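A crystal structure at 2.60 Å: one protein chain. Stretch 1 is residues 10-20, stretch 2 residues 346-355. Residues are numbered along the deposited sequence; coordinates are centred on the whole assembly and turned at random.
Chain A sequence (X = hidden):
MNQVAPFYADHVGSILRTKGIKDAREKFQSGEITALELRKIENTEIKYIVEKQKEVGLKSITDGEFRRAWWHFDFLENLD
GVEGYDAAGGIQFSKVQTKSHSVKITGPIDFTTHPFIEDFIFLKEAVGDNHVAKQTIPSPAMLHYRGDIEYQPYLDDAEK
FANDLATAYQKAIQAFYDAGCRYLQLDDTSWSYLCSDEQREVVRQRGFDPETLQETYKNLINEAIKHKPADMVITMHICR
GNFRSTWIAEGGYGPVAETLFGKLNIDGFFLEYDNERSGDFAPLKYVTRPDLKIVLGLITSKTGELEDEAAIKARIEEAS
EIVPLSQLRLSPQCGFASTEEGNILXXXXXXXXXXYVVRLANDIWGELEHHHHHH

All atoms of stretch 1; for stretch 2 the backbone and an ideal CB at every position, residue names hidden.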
# COMPACT_ATOMS: atom_id res chain seq x y z
N ASP A 10 0.46 12.85 -0.60
CA ASP A 10 -0.22 11.60 -0.31
C ASP A 10 0.62 10.86 0.72
O ASP A 10 1.67 11.35 1.14
CB ASP A 10 -0.32 10.80 -1.61
CG ASP A 10 -1.57 9.95 -1.68
OD1 ASP A 10 -1.93 9.33 -0.65
OD2 ASP A 10 -2.19 9.89 -2.77
N HIS A 11 0.17 9.68 1.15
CA HIS A 11 0.92 8.90 2.13
C HIS A 11 0.64 7.41 1.98
O HIS A 11 -0.44 7.02 1.54
CB HIS A 11 0.61 9.38 3.55
CG HIS A 11 -0.81 9.18 3.98
ND1 HIS A 11 -1.18 8.21 4.90
CD2 HIS A 11 -1.94 9.85 3.67
CE1 HIS A 11 -2.48 8.30 5.13
NE2 HIS A 11 -2.96 9.29 4.39
N VAL A 12 1.63 6.59 2.33
CA VAL A 12 1.52 5.13 2.21
C VAL A 12 0.24 4.58 2.84
O VAL A 12 -0.46 3.77 2.21
CB VAL A 12 2.76 4.43 2.81
CG1 VAL A 12 2.56 2.91 2.84
CG2 VAL A 12 3.98 4.76 1.97
N GLY A 13 -0.06 5.00 4.07
CA GLY A 13 -1.26 4.51 4.72
C GLY A 13 -1.23 4.18 6.20
O GLY A 13 -2.10 4.63 6.94
N SER A 14 -0.26 3.39 6.66
CA SER A 14 -0.26 3.05 8.09
C SER A 14 0.04 4.26 8.97
O SER A 14 0.88 5.08 8.63
CB SER A 14 0.76 1.96 8.40
OG SER A 14 2.07 2.50 8.44
N ILE A 15 -0.66 4.35 10.09
CA ILE A 15 -0.48 5.43 11.05
C ILE A 15 -0.11 4.82 12.41
O ILE A 15 -0.48 3.68 12.72
CB ILE A 15 -1.79 6.28 11.19
CG1 ILE A 15 -1.98 7.19 9.97
CG2 ILE A 15 -1.77 7.08 12.48
CD1 ILE A 15 -0.83 8.16 9.73
N LEU A 16 0.62 5.58 13.22
CA LEU A 16 1.06 5.15 14.56
C LEU A 16 -0.10 4.77 15.47
O LEU A 16 -1.05 5.53 15.63
CB LEU A 16 1.83 6.28 15.23
CG LEU A 16 3.35 6.27 15.23
CD1 LEU A 16 3.92 5.95 13.85
CD2 LEU A 16 3.80 7.64 15.69
N ARG A 17 -0.00 3.61 16.11
CA ARG A 17 -1.06 3.16 17.01
C ARG A 17 -1.13 4.03 18.27
O ARG A 17 -0.13 4.24 18.94
CB ARG A 17 -0.84 1.69 17.43
CG ARG A 17 -0.62 0.70 16.28
CD ARG A 17 0.79 0.84 15.67
NE ARG A 17 1.58 1.84 16.40
CZ ARG A 17 2.80 2.24 16.07
NH1 ARG A 17 3.41 1.72 15.01
NH2 ARG A 17 3.41 3.17 16.80
N THR A 18 -2.32 4.54 18.59
CA THR A 18 -2.48 5.37 19.78
C THR A 18 -2.51 4.49 21.02
O THR A 18 -2.46 3.26 20.92
CB THR A 18 -3.78 6.18 19.75
OG1 THR A 18 -4.89 5.28 19.58
CG2 THR A 18 -3.76 7.18 18.62
N LYS A 19 -2.58 5.13 22.18
CA LYS A 19 -2.63 4.37 23.43
C LYS A 19 -3.99 3.70 23.58
O LYS A 19 -4.11 2.64 24.20
CB LYS A 19 -2.32 5.29 24.63
CG LYS A 19 -2.48 4.62 25.99
CD LYS A 19 -1.67 5.30 27.10
CE LYS A 19 -0.25 4.72 27.23
NZ LYS A 19 -0.22 3.31 27.73
N GLY A 20 -5.03 4.31 23.00
CA GLY A 20 -6.35 3.71 23.08
C GLY A 20 -6.34 2.35 22.40
O GLY A 20 -6.80 1.35 22.95
N UNK A 346 7.04 9.77 17.76
CA UNK A 346 5.98 10.31 18.60
C UNK A 346 4.84 10.75 17.70
O UNK A 346 5.06 11.20 16.58
CB UNK A 346 6.48 11.47 19.46
N UNK A 347 3.61 10.62 18.20
CA UNK A 347 2.45 11.01 17.41
C UNK A 347 2.55 12.43 16.89
O UNK A 347 2.32 12.68 15.70
CB UNK A 347 1.18 10.86 18.24
N UNK A 348 2.91 13.37 17.76
CA UNK A 348 3.04 14.77 17.39
C UNK A 348 3.95 14.91 16.16
O UNK A 348 3.59 15.53 15.16
CB UNK A 348 3.59 15.58 18.56
N UNK A 349 5.13 14.31 16.26
CA UNK A 349 6.10 14.36 15.17
C UNK A 349 5.48 13.88 13.86
O UNK A 349 5.70 14.47 12.80
CB UNK A 349 7.33 13.51 15.51
N UNK A 350 4.70 12.80 13.95
CA UNK A 350 4.02 12.17 12.81
C UNK A 350 3.21 13.15 11.96
O UNK A 350 3.51 13.39 10.78
CB UNK A 350 3.09 11.06 13.32
N UNK A 351 2.17 13.72 12.56
CA UNK A 351 1.31 14.66 11.85
C UNK A 351 2.07 15.89 11.40
O UNK A 351 1.72 16.52 10.41
CB UNK A 351 0.13 15.07 12.73
N UNK A 352 3.13 16.24 12.12
CA UNK A 352 3.91 17.41 11.73
C UNK A 352 4.61 17.13 10.40
O UNK A 352 4.63 17.98 9.51
CB UNK A 352 4.93 17.77 12.81
N UNK A 353 5.17 15.94 10.27
CA UNK A 353 5.82 15.58 9.03
C UNK A 353 4.78 15.49 7.90
O UNK A 353 5.12 15.64 6.73
CB UNK A 353 6.57 14.26 9.19
N UNK A 354 3.52 15.26 8.26
CA UNK A 354 2.46 15.18 7.25
C UNK A 354 2.09 16.56 6.71
O UNK A 354 1.93 16.74 5.51
CB UNK A 354 1.22 14.50 7.84
N UNK A 355 1.98 17.52 7.62
CA UNK A 355 1.65 18.89 7.25
C UNK A 355 2.85 19.37 6.43
O UNK A 355 2.72 20.23 5.56
CB UNK A 355 1.38 19.78 8.47

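Position 346 stands at the beginning of the stretch, with 347 to 355 helical after it; its CA-to-CB bond points away from stretch 1, with nothing of that stretch within 5.5 Å of the ideal CB. Stretch 1 therefore sets no demand, but a short side chain with an oxygen, Ser, Thr, Asp or Asn, could accept from a nearby backbone amide. The deposited residue is Thr-346; its OG1 accepts a hydrogen bond from the backbone N of 349 at 3.1 Å, with an N-H...acceptor angle of 160°. Its carbonyl carbon also meets stretch 1, C lying 3.8 Å from Leu-16 CD2.

At 347 the bond runs sideways, and the ideal CB is 4.9 Å from Leu-16 CD2. Beyond it lie the methyl of Thr-18 and the backbone N of Lys-19, at the start of a helix. A long side chain could cover the leucine and carry an acceptor toward that amide; Glu or Gln would fit, whereas a short residue would stop well before it. Glu-347 is found, with chi1 m and chi2 t. Its CG is 4.4 Å from Leu-16 CD2, and OE1 comes to 3.2 Å from Thr-18 CG2. The carboxylate does not bond the amide directly, since OE2 is 4.4 Å from Lys-19 N. One water fills the gap: it accepts from Lys-19 N at 2.8 Å and donates to Glu-347 OE2 at 2.8 Å.

Positions 348 and 349 have ideal CB atoms beyond 5.5 Å of stretch 1, the first directed away and the second sideways. Many helix-compatible polar residues would do, and Glu-348 and Glu-349 occupy them, the end of the latter leading away.

Position 350 points toward stretch 1, its ideal CB 4.2 Å from Leu-16 CD2. The backbone N of Leu-16 offers a donor farther out, with Ile-15 beside it. A leucine or methionine could use the apolar surroundings; a longer side chain with an acceptor, Gln or Glu, could also approach the amide. Gln-350 is deposited, extended through chi1 and chi2, both t. As modelled, NE2 is 2.7 Å from Leu-16 N and 3.4 Å from Ile-15 CG2, but the amide is probably turned over, so the atom assignment at its end carries little weight.

At 351 the bond is sideways and the ideal CB is out of contact, leaving room for a large side chain. Trp-351 takes it with chi1 m; its ring comes nearer, yet NE1 of Trp-351 stays 5.0 Å from Ile-15 CG2.

Positions 352 and 353 are out of reach of stretch 1, so stretch 1 does not restrict the choice, and many helix-compatible residues would suit; they are Asp-352 and Lys-353.

Position 354 again points toward stretch 1, one helical turn beyond 350. The CA of 354 lies 8.2 Å from the CA of His-11, a gap suited to a medium or large apolar residue such as Leu, Ile or Met. Leu-354 fills it, CD2 reaching 4.3 Å from His-11 CB.

Position 355 is out of reach, open to many residues, and holds Arg-355.

Stretch 2, residues 346-355: TEEEQWDKLR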
# COMPACT_ATOMS: atom_id res chain seq x y z
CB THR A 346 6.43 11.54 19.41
OG1 THR A 346 6.54 12.68 18.54
CG2 THR A 346 7.78 11.29 20.07
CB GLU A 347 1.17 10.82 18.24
CG GLU A 347 0.86 9.35 18.53
CD GLU A 347 -0.49 9.14 19.20
OE1 GLU A 347 -1.53 9.51 18.60
OE2 GLU A 347 -0.51 8.59 20.33
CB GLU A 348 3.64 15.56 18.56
CG GLU A 348 3.72 17.08 18.35
CD GLU A 348 4.66 17.75 19.36
OE1 GLU A 348 5.88 17.82 19.08
OE2 GLU A 348 4.17 18.18 20.43
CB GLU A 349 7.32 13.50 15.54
CG GLU A 349 8.62 14.27 15.62
CD GLU A 349 9.21 14.57 14.26
OE1 GLU A 349 10.21 13.90 13.89
OE2 GLU A 349 8.67 15.45 13.54
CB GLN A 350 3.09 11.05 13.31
CG GLN A 350 2.33 10.27 12.22
CD GLN A 350 1.32 9.26 12.78
OE1 GLN A 350 0.39 9.62 13.49
NE2 GLN A 350 1.52 7.99 12.46
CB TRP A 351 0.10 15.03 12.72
CG TRP A 351 -0.83 13.85 12.97
CD1 TRP A 351 -1.50 13.10 12.02
CD2 TRP A 351 -1.16 13.26 14.24
NE1 TRP A 351 -2.22 12.10 12.63
CE2 TRP A 351 -2.03 12.17 13.98
CE3 TRP A 351 -0.81 13.55 15.56
CZ2 TRP A 351 -2.55 11.37 15.01
CZ3 TRP A 351 -1.33 12.75 16.58
CH2 TRP A 351 -2.19 11.68 16.30
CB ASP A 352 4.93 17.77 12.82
CG ASP A 352 4.30 18.56 13.95
OD1 ASP A 352 5.03 18.95 14.89
OD2 ASP A 352 3.07 18.80 13.88
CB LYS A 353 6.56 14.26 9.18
CG LYS A 353 7.79 14.36 10.07
CD LYS A 353 8.46 13.01 10.22
CE LYS A 353 9.95 13.17 10.48
NZ LYS A 353 10.64 13.84 9.33
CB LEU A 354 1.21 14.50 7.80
CG LEU A 354 1.24 12.97 7.90
CD1 LEU A 354 -0.09 12.46 8.43
CD2 LEU A 354 1.53 12.37 6.53
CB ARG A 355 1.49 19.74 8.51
CG ARG A 355 0.96 18.98 9.72
CD ARG A 355 0.64 19.90 10.90
NE ARG A 355 -0.70 20.47 10.80
CZ ARG A 355 -1.71 20.15 11.60
NH1 ARG A 355 -2.91 20.72 11.44
NH2 ARG A 355 -1.52 19.25 12.56
O HOH W 1 -2.51 7.88 22.15
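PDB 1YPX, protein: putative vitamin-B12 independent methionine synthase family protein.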